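Local coordinates for decaprenyl diphosphate synthase (Rhodobacter capsulatus, PDB 3MZV), which probably builds a long all-trans polyprenyl diphosphate from farnesyl diphosphate and isopentenyl diphosphate units, using magnesium, to supply the side chain of isoprenoid quinones, at residues B[11-16]-B[321-326]; B[16-21]-B[57-62]; B[23-28]-B[78-83]; B[61-66]-B[315-320]. All coordinates share one frame; numbering follows the deposited sequence. Where two conformers were deposited one is given.

Contact 1: B[11-16]-B[321-326]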
loop_
_atom_site.group_PDB
_atom_site.type_symbol
_atom_site.label_atom_id
_atom_site.label_comp_id
_atom_site.label_asym_id
_atom_site.label_seq_id
_atom_site.Cartn_x
_atom_site.Cartn_y
_atom_site.Cartn_z
ATOM N N HIS B 11 23.779 18.956 1.055
ATOM C CA HIS B 11 22.686 18.413 1.831
ATOM C C HIS B 11 22.428 19.214 3.139
ATOM O O HIS B 11 21.288 19.519 3.471
ATOM C CB HIS B 11 22.940 16.942 2.172
ATOM C CG HIS B 11 21.823 16.319 2.950
ATOM N ND1 HIS B 11 21.634 16.554 4.298
ATOM C CD2 HIS B 11 20.807 15.509 2.565
ATOM C CE1 HIS B 11 20.561 15.900 4.713
ATOM N NE2 HIS B 11 20.049 15.251 3.682
ATOM N N ASP B 12 23.497 19.542 3.862
ATOM C CA ASP B 12 23.408 20.281 5.143
ATOM C C ASP B 12 23.058 21.797 5.048
ATOM O O ASP B 12 22.350 22.302 5.918
ATOM C CB ASP B 12 24.706 20.069 5.947
ATOM C CG ASP B 12 25.030 18.583 6.125
ATOM O OD1 ASP B 12 24.144 17.840 6.623
ATOM O OD2 ASP B 12 26.131 18.150 5.717
ATOM N N ARG B 13 23.545 22.503 4.016
ATOM C CA ARG B 13 23.159 23.921 3.771
ATOM C C ARG B 13 21.668 24.039 3.447
ATOM O O ARG B 13 20.943 24.904 3.961
ATOM C CB ARG B 13 23.951 24.522 2.605
ATOM C CG ARG B 13 24.866 25.694 2.950
ATOM C CD ARG B 13 24.420 27.036 2.307
ATOM N NE ARG B 13 24.878 27.177 0.911
ATOM C CZ ARG B 13 24.453 28.105 0.044
ATOM N NH1 ARG B 13 23.541 29.003 0.403
ATOM N NH2 ARG B 13 24.934 28.127 -1.199
ATOM N N LEU B 14 21.236 23.152 2.565
ATOM C CA LEU B 14 19.864 23.079 2.188
ATOM C C LEU B 14 19.095 22.714 3.432
ATOM O O LEU B 14 18.064 23.300 3.707
ATOM C CB LEU B 14 19.703 22.022 1.081
ATOM C CG LEU B 14 18.365 21.815 0.391
ATOM C CD1 LEU B 14 17.671 23.088 -0.059
ATOM C CD2 LEU B 14 18.621 20.865 -0.794
ATOM N N ALA B 15 19.603 21.746 4.194
ATOM C CA ALA B 15 18.919 21.295 5.434
ATOM C C ALA B 15 18.775 22.409 6.441
ATOM O O ALA B 15 17.726 22.541 7.057
ATOM C CB ALA B 15 19.655 20.109 6.086
ATOM N N GLN B 16 19.789 23.255 6.559
ATOM C CA GLN B 16 19.743 24.351 7.524
ATOM C C GLN B 16 18.774 25.471 7.067
ATOM O O GLN B 16 18.115 26.097 7.902
ATOM C CB GLN B 16 21.173 24.874 7.840
ATOM C CG GLN B 16 22.014 23.851 8.688
ATOM C CD GLN B 16 23.561 23.965 8.545
ATOM O OE1 GLN B 16 24.100 25.014 8.165
ATOM N NE2 GLN B 16 24.279 22.879 8.896
ATOM N N LEU B 321 19.763 23.895 -5.017
ATOM C CA LEU B 321 19.363 22.746 -5.822
ATOM C C LEU B 321 20.374 22.437 -6.909
ATOM O O LEU B 321 20.565 21.276 -7.260
ATOM C CB LEU B 321 17.965 22.948 -6.451
ATOM C CG LEU B 321 16.799 22.936 -5.452
ATOM C CD1 LEU B 321 15.471 23.235 -6.198
ATOM C CD2 LEU B 321 16.691 21.637 -4.675
ATOM N N ASP B 322 20.986 23.477 -7.441
ATOM C CA ASP B 322 22.099 23.332 -8.372
ATOM C C ASP B 322 23.263 22.575 -7.685
ATOM O O ASP B 322 23.768 21.548 -8.231
ATOM C CB ASP B 322 22.522 24.708 -8.890
ATOM C CG ASP B 322 23.346 24.653 -10.177
ATOM O OD1 ASP B 322 24.477 24.157 -10.133
ATOM O OD2 ASP B 322 22.886 25.165 -11.222
ATOM N N ASP B 323 23.655 23.022 -6.492
ATOM C CA ASP B 323 24.729 22.344 -5.756
ATOM C C ASP B 323 24.290 20.919 -5.408
ATOM O O ASP B 323 25.103 19.999 -5.349
ATOM C CB ASP B 323 25.089 23.048 -4.444
ATOM C CG ASP B 323 25.784 24.373 -4.634
ATOM O OD1 ASP B 323 26.409 24.605 -5.668
ATOM O OD2 ASP B 323 25.712 25.196 -3.698
ATOM N N LEU B 324 23.011 20.725 -5.148
ATOM C CA LEU B 324 22.559 19.388 -4.790
ATOM C C LEU B 324 22.776 18.405 -5.973
ATOM O O LEU B 324 23.070 17.220 -5.757
ATOM C CB LEU B 324 21.124 19.403 -4.344
ATOM C CG LEU B 324 20.510 18.094 -3.865
ATOM C CD1 LEU B 324 21.189 17.549 -2.593
ATOM C CD2 LEU B 324 18.993 18.313 -3.662
ATOM N N ALA B 325 22.656 18.887 -7.203
ATOM C CA ALA B 325 22.911 18.025 -8.348
ATOM C C ALA B 325 24.358 17.593 -8.391
ATOM O O ALA B 325 24.620 16.417 -8.663
ATOM C CB ALA B 325 22.517 18.704 -9.655
ATOM N N ASP B 326 25.283 18.519 -8.086
ATOM C CA ASP B 326 26.700 18.166 -7.945
ATOM C C ASP B 326 26.866 17.113 -6.840
ATOM O O ASP B 326 27.491 16.074 -7.040
ATOM C CB ASP B 326 27.565 19.406 -7.634
ATOM C CG ASP B 326 27.812 20.274 -8.870
ATOM O OD1 ASP B 326 27.780 19.758 -10.016
ATOM O OD2 ASP B 326 28.074 21.480 -8.721
#

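Contact 2: B[16-21]-B[57-62]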
loop_
_atom_site.group_PDB
_atom_site.type_symbol
_atom_site.label_atom_id
_atom_site.label_comp_id
_atom_site.label_asym_id
_atom_site.label_seq_id
_atom_site.Cartn_x
_atom_site.Cartn_y
_atom_site.Cartn_z
ATOM N N GLN B 16 19.789 23.255 6.559
ATOM C CA GLN B 16 19.743 24.351 7.524
ATOM C C GLN B 16 18.774 25.471 7.067
ATOM O O GLN B 16 18.115 26.097 7.902
ATOM C CB GLN B 16 21.173 24.874 7.840
ATOM C CG GLN B 16 22.014 23.851 8.688
ATOM C CD GLN B 16 23.561 23.965 8.545
ATOM O OE1 GLN B 16 24.100 25.014 8.165
ATOM N NE2 GLN B 16 24.279 22.879 8.896
ATOM N N ALA B 17 18.677 25.690 5.748
ATOM C CA ALA B 17 17.754 26.673 5.190
ATOM C C ALA B 17 16.321 26.196 5.340
ATOM O O ALA B 17 15.405 26.994 5.474
ATOM C CB ALA B 17 18.060 26.934 3.714
ATOM N N LEU B 18 16.117 24.889 5.310
ATOM C CA LEU B 18 14.762 24.336 5.458
ATOM C C LEU B 18 14.464 23.821 6.877
ATOM O O LEU B 18 13.448 23.158 7.097
ATOM C CB LEU B 18 14.588 23.203 4.454
ATOM C CG LEU B 18 14.715 23.617 2.979
ATOM C CD1 LEU B 18 14.682 22.388 2.137
ATOM C CD2 LEU B 18 13.549 24.577 2.656
ATOM N N ALA B 19 15.334 24.145 7.826
ATOM C CA ALA B 19 15.301 23.599 9.204
ATOM C C ALA B 19 13.951 23.704 9.838
ATOM O O ALA B 19 13.399 22.730 10.403
ATOM C CB ALA B 19 16.364 24.325 10.095
ATOM N N GLU B 20 13.377 24.889 9.735
ATOM C CA GLU B 20 12.106 25.132 10.375
ATOM C C GLU B 20 10.978 24.325 9.753
ATOM O O GLU B 20 10.137 23.780 10.467
ATOM C CB GLU B 20 11.799 26.596 10.304
ATOM C CG GLU B 20 10.458 26.940 10.759
ATOM C CD GLU B 20 10.357 28.372 11.198
ATOM O OE1 GLU B 20 11.303 29.153 10.970
ATOM O OE2 GLU B 20 9.326 28.698 11.805
ATOM N N ASP B 21 10.947 24.272 8.414
ATOM C CA ASP B 21 9.929 23.495 7.717
ATOM C C ASP B 21 10.104 21.999 7.990
ATOM O O ASP B 21 9.128 21.266 8.097
ATOM C CB ASP B 21 10.044 23.775 6.194
ATOM C CG ASP B 21 9.375 25.115 5.782
ATOM O OD1 ASP B 21 8.637 25.721 6.577
ATOM O OD2 ASP B 21 9.576 25.560 4.648
ATOM N N ARG B 57 14.054 13.599 -0.241
ATOM C CA ARG B 57 12.756 13.673 -0.896
ATOM C C ARG B 57 11.826 14.710 -0.260
ATOM O O ARG B 57 11.339 15.552 -0.982
ATOM C CB ARG B 57 12.134 12.285 -1.042
ATOM C CG ARG B 57 12.975 11.341 -1.925
ATOM C CD ARG B 57 12.536 9.916 -1.711
ATOM N NE ARG B 57 13.262 8.911 -2.478
ATOM C CZ ARG B 57 14.440 8.391 -2.137
ATOM N NH1 ARG B 57 15.112 8.847 -1.103
ATOM N NH2 ARG B 57 14.983 7.451 -2.891
ATOM N N PRO B 58 11.613 14.687 1.063
ATOM C CA PRO B 58 10.807 15.781 1.579
ATOM C C PRO B 58 11.455 17.155 1.412
ATOM O O PRO B 58 10.737 18.136 1.220
ATOM C CB PRO B 58 10.649 15.429 3.057
ATOM C CG PRO B 58 11.802 14.492 3.347
ATOM C CD PRO B 58 11.875 13.694 2.116
ATOM N N MET B 59 12.798 17.230 1.475
ATOM C CA MET B 59 13.459 18.518 1.234
ATOM C C MET B 59 13.165 19.074 -0.129
ATOM O O MET B 59 13.116 20.298 -0.306
ATOM C CB MET B 59 14.991 18.445 1.388
ATOM C CG MET B 59 15.419 18.096 2.730
ATOM S SD MET B 59 17.204 18.508 3.016
ATOM C CE MET B 59 16.919 18.662 4.744
ATOM N N LEU B 60 13.042 18.195 -1.097
ATOM C CA LEU B 60 12.809 18.612 -2.473
ATOM C C LEU B 60 11.452 19.309 -2.573
ATOM O O LEU B 60 11.311 20.293 -3.311
ATOM C CB LEU B 60 12.873 17.428 -3.434
ATOM C CG LEU B 60 14.291 16.979 -3.881
ATOM C CD1 LEU B 60 14.187 15.850 -4.900
ATOM C CD2 LEU B 60 15.063 18.098 -4.491
ATOM N N THR B 61 10.452 18.781 -1.850
ATOM C CA THR B 61 9.124 19.400 -1.874
ATOM C C THR B 61 9.142 20.756 -1.210
ATOM O O THR B 61 8.643 21.739 -1.766
ATOM C CB THR B 61 8.113 18.506 -1.174
ATOM O OG1 THR B 61 7.962 17.325 -1.935
ATOM C CG2 THR B 61 6.722 19.218 -0.972
ATOM N N LEU B 62 9.707 20.819 0.004
ATOM C CA LEU B 62 9.829 22.087 0.726
ATOM C C LEU B 62 10.590 23.137 -0.101
ATOM O O LEU B 62 10.157 24.270 -0.190
ATOM C CB LEU B 62 10.581 21.883 2.032
ATOM C CG LEU B 62 9.925 20.938 3.044
ATOM C CD1 LEU B 62 10.900 20.783 4.236
ATOM C CD2 LEU B 62 8.544 21.432 3.458
#

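Contact 3: B[23-28]-B[78-83]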
loop_
_atom_site.group_PDB
_atom_site.type_symbol
_atom_site.label_atom_id
_atom_site.label_comp_id
_atom_site.label_asym_id
_atom_site.label_seq_id
_atom_site.Cartn_x
_atom_site.Cartn_y
_atom_site.Cartn_z
ATOM N N ALA B 23 11.334 20.629 10.594
ATOM C CA ALA B 23 10.831 20.410 11.954
ATOM C C ALA B 23 9.317 20.188 11.903
ATOM O O ALA B 23 8.784 19.260 12.554
ATOM C CB ALA B 23 11.163 21.583 12.849
ATOM N N ALA B 24 8.617 21.026 11.138
ATOM C CA ALA B 24 7.187 20.879 11.008
ATOM C C ALA B 24 6.845 19.564 10.280
ATOM O O ALA B 24 5.839 18.928 10.575
ATOM C CB ALA B 24 6.594 22.117 10.285
ATOM N N VAL B 25 7.677 19.142 9.336
ATOM C CA VAL B 25 7.482 17.857 8.660
ATOM C C VAL B 25 7.610 16.701 9.671
ATOM O O VAL B 25 6.682 15.894 9.820
ATOM C CB VAL B 25 8.453 17.703 7.458
ATOM C CG1 VAL B 25 8.487 16.292 6.931
ATOM C CG2 VAL B 25 8.012 18.684 6.342
ATOM N N ASN B 26 8.746 16.677 10.365
ATOM C CA ASN B 26 9.032 15.715 11.435
ATOM C C ASN B 26 7.811 15.603 12.391
ATOM O O ASN B 26 7.329 14.487 12.675
ATOM C CB ASN B 26 10.350 16.114 12.181
ATOM C CG ASN B 26 11.612 15.876 11.361
ATOM O OD1 ASN B 26 11.611 15.098 10.433
ATOM N ND2 ASN B 26 12.724 16.525 11.745
ATOM N N ALA B 27 7.261 16.745 12.812
ATOM C CA ALA B 27 6.096 16.786 13.693
ATOM C C ALA B 27 4.798 16.122 13.159
ATOM O O ALA B 27 4.083 15.408 13.891
ATOM C CB ALA B 27 5.820 18.223 14.099
ATOM N N LEU B 28 4.478 16.399 11.906
ATOM C CA LEU B 28 3.300 15.864 11.274
ATOM C C LEU B 28 3.430 14.359 11.082
ATOM O O LEU B 28 2.435 13.633 11.221
ATOM C CB LEU B 28 3.109 16.573 9.916
ATOM C CG LEU B 28 1.736 16.656 9.274
ATOM C CD1 LEU B 28 0.582 17.098 10.201
ATOM C CD2 LEU B 28 1.924 17.624 8.055
ATOM N N LEU B 78 2.637 18.050 2.186
ATOM C CA LEU B 78 3.083 17.344 1.000
ATOM C C LEU B 78 4.433 16.652 1.207
ATOM O O LEU B 78 4.619 15.496 0.774
ATOM C CB LEU B 78 3.183 18.328 -0.188
ATOM C CG LEU B 78 1.807 18.883 -0.641
ATOM C CD1 LEU B 78 1.908 19.899 -1.792
ATOM C CD2 LEU B 78 0.947 17.746 -1.070
ATOM N N ALA B 79 5.359 17.365 1.833
ATOM C CA ALA B 79 6.692 16.796 2.174
ATOM C C ALA B 79 6.562 15.564 3.105
ATOM O O ALA B 79 7.234 14.541 2.862
ATOM C CB ALA B 79 7.608 17.822 2.755
ATOM N N ALA B 80 5.680 15.646 4.110
ATOM C CA ALA B 80 5.415 14.501 4.978
ATOM C C ALA B 80 4.838 13.291 4.174
ATOM O O ALA B 80 5.241 12.151 4.343
ATOM C CB ALA B 80 4.510 14.879 6.087
ATOM N N THR B 81 3.928 13.577 3.252
ATOM C CA THR B 81 3.342 12.541 2.435
ATOM C C THR B 81 4.374 11.859 1.545
ATOM O O THR B 81 4.430 10.629 1.468
ATOM C CB THR B 81 2.133 13.096 1.550
ATOM O OG1 THR B 81 1.113 13.654 2.388
ATOM C CG2 THR B 81 1.571 11.990 0.678
ATOM N N VAL B 82 5.228 12.643 0.917
ATOM C CA VAL B 82 6.343 12.113 0.125
ATOM C C VAL B 82 7.237 11.191 0.990
ATOM O O VAL B 82 7.608 10.110 0.580
ATOM C CB VAL B 82 7.154 13.279 -0.460
ATOM C CG1 VAL B 82 8.507 12.810 -0.973
ATOM C CG2 VAL B 82 6.363 13.925 -1.594
ATOM N N GLU B 83 7.518 11.588 2.206
ATOM C CA GLU B 83 8.319 10.762 3.055
ATOM C C GLU B 83 7.597 9.503 3.506
ATOM O O GLU B 83 8.224 8.438 3.572
ATOM C CB GLU B 83 8.767 11.532 4.272
ATOM C CG GLU B 83 9.839 10.770 5.036
ATOM C CD GLU B 83 11.216 10.849 4.429
ATOM O OE1 GLU B 83 11.389 10.756 3.183
ATOM O OE2 GLU B 83 12.172 10.979 5.238
#

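Contact 4: B[61-66]-B[315-320]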
loop_
_atom_site.group_PDB
_atom_site.type_symbol
_atom_site.label_atom_id
_atom_site.label_comp_id
_atom_site.label_asym_id
_atom_site.label_seq_id
_atom_site.Cartn_x
_atom_site.Cartn_y
_atom_site.Cartn_z
ATOM N N THR B 61 10.452 18.781 -1.850
ATOM C CA THR B 61 9.124 19.400 -1.874
ATOM C C THR B 61 9.142 20.756 -1.210
ATOM O O THR B 61 8.643 21.739 -1.766
ATOM C CB THR B 61 8.113 18.506 -1.174
ATOM O OG1 THR B 61 7.962 17.325 -1.935
ATOM C CG2 THR B 61 6.722 19.218 -0.972
ATOM N N LEU B 62 9.707 20.819 0.004
ATOM C CA LEU B 62 9.829 22.087 0.726
ATOM C C LEU B 62 10.590 23.137 -0.101
ATOM O O LEU B 62 10.157 24.270 -0.190
ATOM C CB LEU B 62 10.581 21.883 2.032
ATOM C CG LEU B 62 9.925 20.938 3.044
ATOM C CD1 LEU B 62 10.900 20.783 4.236
ATOM C CD2 LEU B 62 8.544 21.432 3.458
ATOM N N ALA B 63 11.747 22.751 -0.651
ATOM C CA ALA B 63 12.566 23.663 -1.437
ATOM C C ALA B 63 11.813 24.199 -2.671
ATOM O O ALA B 63 11.866 25.422 -2.972
ATOM C CB ALA B 63 13.935 23.006 -1.848
ATOM N N ALA B 64 11.132 23.315 -3.366
ATOM C CA ALA B 64 10.364 23.710 -4.555
ATOM C C ALA B 64 9.233 24.712 -4.200
ATOM O O ALA B 64 9.088 25.735 -4.887
ATOM C CB ALA B 64 9.782 22.481 -5.299
ATOM N N ALA B 65 8.492 24.443 -3.135
ATOM C CA ALA B 65 7.411 25.315 -2.728
ATOM C C ALA B 65 7.966 26.705 -2.325
ATOM O O ALA B 65 7.488 27.724 -2.807
ATOM C CB ALA B 65 6.585 24.677 -1.565
ATOM N N ARG B 66 9.008 26.723 -1.494
ATOM C CA ARG B 66 9.608 27.984 -1.006
ATOM C C ARG B 66 10.310 28.716 -2.161
ATOM O O ARG B 66 10.288 29.943 -2.216
ATOM C CB ARG B 66 10.622 27.726 0.131
ATOM C CG ARG B 66 10.028 27.216 1.439
ATOM C CD ARG B 66 9.317 28.303 2.173
ATOM N NE ARG B 66 8.882 27.903 3.513
ATOM C CZ ARG B 66 8.267 28.722 4.376
ATOM N NH1 ARG B 66 8.066 29.997 4.059
ATOM N NH2 ARG B 66 7.873 28.282 5.569
ATOM N N HIS B 315 16.588 32.466 -6.801
ATOM C CA HIS B 315 16.358 32.460 -5.370
ATOM C C HIS B 315 17.546 31.661 -4.780
ATOM O O HIS B 315 18.124 30.801 -5.451
ATOM C CB HIS B 315 15.013 31.741 -5.124
ATOM C CG HIS B 315 14.539 31.730 -3.706
ATOM N ND1 HIS B 315 15.041 30.861 -2.757
ATOM C CD2 HIS B 315 13.602 32.475 -3.072
ATOM C CE1 HIS B 315 14.447 31.088 -1.597
ATOM N NE2 HIS B 315 13.572 32.065 -1.762
ATOM N N PRO B 316 17.917 31.923 -3.524
ATOM C CA PRO B 316 19.005 31.122 -2.957
ATOM C C PRO B 316 18.749 29.602 -3.060
ATOM O O PRO B 316 19.685 28.826 -3.123
ATOM C CB PRO B 316 19.058 31.573 -1.493
ATOM C CG PRO B 316 18.333 32.916 -1.455
ATOM C CD PRO B 316 17.365 32.912 -2.577
ATOM N N LEU B 317 17.482 29.195 -3.028
ATOM C CA LEU B 317 17.151 27.784 -3.119
ATOM C C LEU B 317 17.439 27.224 -4.494
ATOM O O LEU B 317 17.784 26.060 -4.601
ATOM C CB LEU B 317 15.697 27.528 -2.748
ATOM C CG LEU B 317 15.333 27.650 -1.259
ATOM C CD1 LEU B 317 13.826 27.616 -1.119
ATOM C CD2 LEU B 317 16.013 26.550 -0.396
ATOM N N ARG B 318 17.330 28.035 -5.541
ATOM C CA ARG B 318 17.709 27.556 -6.856
ATOM C C ARG B 318 19.193 27.164 -6.871
ATOM O O ARG B 318 19.530 26.086 -7.340
ATOM C CB ARG B 318 17.426 28.567 -7.954
ATOM C CG ARG B 318 17.424 27.945 -9.315
ATOM C CD ARG B 318 17.223 28.929 -10.400
ATOM N NE ARG B 318 18.473 29.629 -10.667
ATOM C CZ ARG B 318 18.620 30.634 -11.537
ATOM N NH1 ARG B 318 17.599 31.095 -12.252
ATOM N NH2 ARG B 318 19.823 31.182 -11.709
ATOM N N GLN B 319 20.055 28.012 -6.330
ATOM C CA GLN B 319 21.477 27.700 -6.296
ATOM C C GLN B 319 21.739 26.464 -5.425
ATOM O O GLN B 319 22.544 25.640 -5.778
ATOM C CB GLN B 319 22.307 28.908 -5.851
ATOM C CG GLN B 319 23.797 28.785 -6.143
ATOM C CD GLN B 319 24.563 28.152 -4.988
ATOM O OE1 GLN B 319 24.129 28.226 -3.839
ATOM N NE2 GLN B 319 25.706 27.533 -5.287
ATOM N N MET B 320 21.028 26.313 -4.313
ATOM C CA MET B 320 21.233 25.155 -3.474
ATOM C C MET B 320 20.817 23.848 -4.201
ATOM O O MET B 320 21.471 22.822 -4.032
ATOM C CB MET B 320 20.506 25.300 -2.125
ATOM C CG MET B 320 21.235 26.201 -1.097
ATOM S SD MET B 320 20.324 26.417 0.497
ATOM C CE MET B 320 19.599 28.009 0.112
#

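Contact 1: B[11-16]-B[321-326]
Leu14 and Leu324 meet methyl to methyl, CD2 of Leu14 lying 3.9 Å from CD2 of Leu324. Both residues swing CG away from the backbone N to sit beside the carbonyl carbon (chi1 -174° in Leu14, -177° in Leu324), and this sends each branched end into the space between the helices. The two side chains cross at about a right angle, and the methyls do the touching. The same CD2 of Leu14 also finds CD2 of Leu321 at 4.4 Å. The first bond of Leu321 points away from helix 11-17, and only the end of its side chain reaches this methyl.

One residue before each leucine, Arg13 and Asp323 bring charge to the edge of the patch. Arg13 bends its chain at chi2 and again at chi3, which brings NH2 round to 3.9 Å from OD2 of Asp323. This is a long salt bridge: the guanidinium and carboxylate planes stand 61° apart, and the oxygen approaches the guanidinium obliquely. Gln319 bridges the pair with weak hydrogen bonds, its OE1 to NH2 of Arg13 and its NE2 to OD2 of Asp323.

The segments run nearly antiparallel, their axes 9.7 Å apart at closest approach, and the spacing leaves room for leucines from both sides. Helix 11-17 and helix 316-328 here join the two ends of the chain. Helix 56-67 packs against both, with Leu56 touching His11 and Leu324, and Leu60 touching Leu321. Behind helix 316-328, Tyr208 and Leu212 of helix 199-224 cover Leu324.

Contact 2: B[16-21]-B[57-62]
At Asp21 and Leu62 the two backbones come closest, CA of Asp21 lying 7.1 Å from CA of Leu62. Segment 57-62 is unbroken helix, whereas segment 16-21 is kinked: Leu18 drops out of helical geometry after helix 11-17 and takes the N-cap position of helix 19-32.

From this break Leu18 reaches across with its two methyls. CD1 lies 3.6 Å from O of Met59 and 4.0 Å from CB of Met59, on the backbone as much as the side chain, while CD2 is 4.1 Å from CB of Leu62. Leu18 thus spans one turn of the helix, from Met59 to Leu62.

Leu62 returns the contact. With CG anti to the carbonyl carbon (chi1 -62°), it sets its branched end against Asp21, CD1 and CD2 lying 3.7 and 3.9 Å from the Asp21 CB. Asp21 therefore offers this neighbour its methylene; its buried carboxylate is engaged by Arg66 in a salt bridge through OD2.

All four touching residues are buried. The arrangement is a one-residue break between two helices, packed on a third, within the all-helical fold of the isoprenoid synthases.

Contact 3: B[23-28]-B[78-83]
Val25 forks onto the backbone and side chains of two consecutive alanines. Its CG2 meets CB of Ala79 at 3.7 Å, and its CG1 comes over the start of the next residue, 4.0 Å from N of Ala80 and 4.3 Å from CB of Ala80. The fork is set by a chi1 of 168°, which puts CG1 anti to the backbone N and leaves CG2 beside it, so that each methyl has its own alanine. One turn further on, Leu28 adds a looser touch, CD2 lying 4.3 Å from the same CB of Ala80. That methyl is thus approached by two side chains of the other helix.

With nothing beyond CB on 79 and 80, the backbones can draw close: CA of Val25 is only 5.4 Å from CA of Ala80. The segments cross at -58° with their axes 8.9 Å apart, so contact is concentrated around this crossing. The side-chain contacts are all apolar.

In the next shell, Leu62 of helix 56-67 touches both Val25 and Ala79 and closes one flank of the valine. Val76, one turn back along helix 74-96, packs against Ala24, Val25 and Leu28, and Leu131 of helix 114-133 covers Leu28. Further along, Glu83 is tied to Arg55 by a salt bridge through OE2.

This is close helix crossing over small residues, joining helix 19-32, the second of the chain, to helix 74-96. The latter ends in the first aspartate-rich motif of this family, which in related prenyl synthases binds magnesium and the allylic diphosphate and probably does so here.

Contact 4: B[61-66]-B[315-320]
Leu317 makes most of the apolar contact, and it does so tightly: its CD1 lies 3.4 Å from CB of Arg66 and 3.5 Å from O of Ala63. CD2, the other branch, is 4.4 Å from CB of Ala63. The leucine thus rests in the step from 63 to 66 on helix 56-67, using one methyl against a backbone carbonyl. Arg66 contributes just the root of its side chain, since the chain bends at chi2 (-74°) and carries the guanidinium off to a salt bridge with Asp21.

The polar part gathers at His315. The carbonyl O of Arg66 sits over one face of its imidazole, 3.9 Å from NE2, a contact and not a bond. In the ring plane, ND1 accepts from N of Leu317 at 3.0 Å along a nearly straight line (168°), consistent with an unprotonated ND1. With an alanine in place of this histidine, N of Leu317 would probably lose its capping acceptor and the carbonyl of Arg66 the ring it lies over.

The ND1 bond makes His315 the N-cap of helix 316-328, the last helix of the chain, where it docks on helix 56-67.

Helix 56-67 ties the set together: contacts 2 and 4 both use it and share Thr61 and Leu62, with centres 9 Å apart. The salt bridge from Asp21 OD2 to Arg66 NE, 2.7 Å long, bonds them. Contacts 1 and 4 follow one another along helix 316-328, also 9 Å apart, and contact 1 meets contact 2 where Ala15 CB packs 3.4 Å from Met59 CE. Contact 3 joins through Pro58 and Thr61, which pack on Ala79, centred 9 Å from contact 2 but 18 Å from contact 1. All centres lie 17 to 20 Å from the chain's centre, yet most touching residues are buried; helix 74-96 ends in the aspartate-rich motif that in relatives binds magnesium.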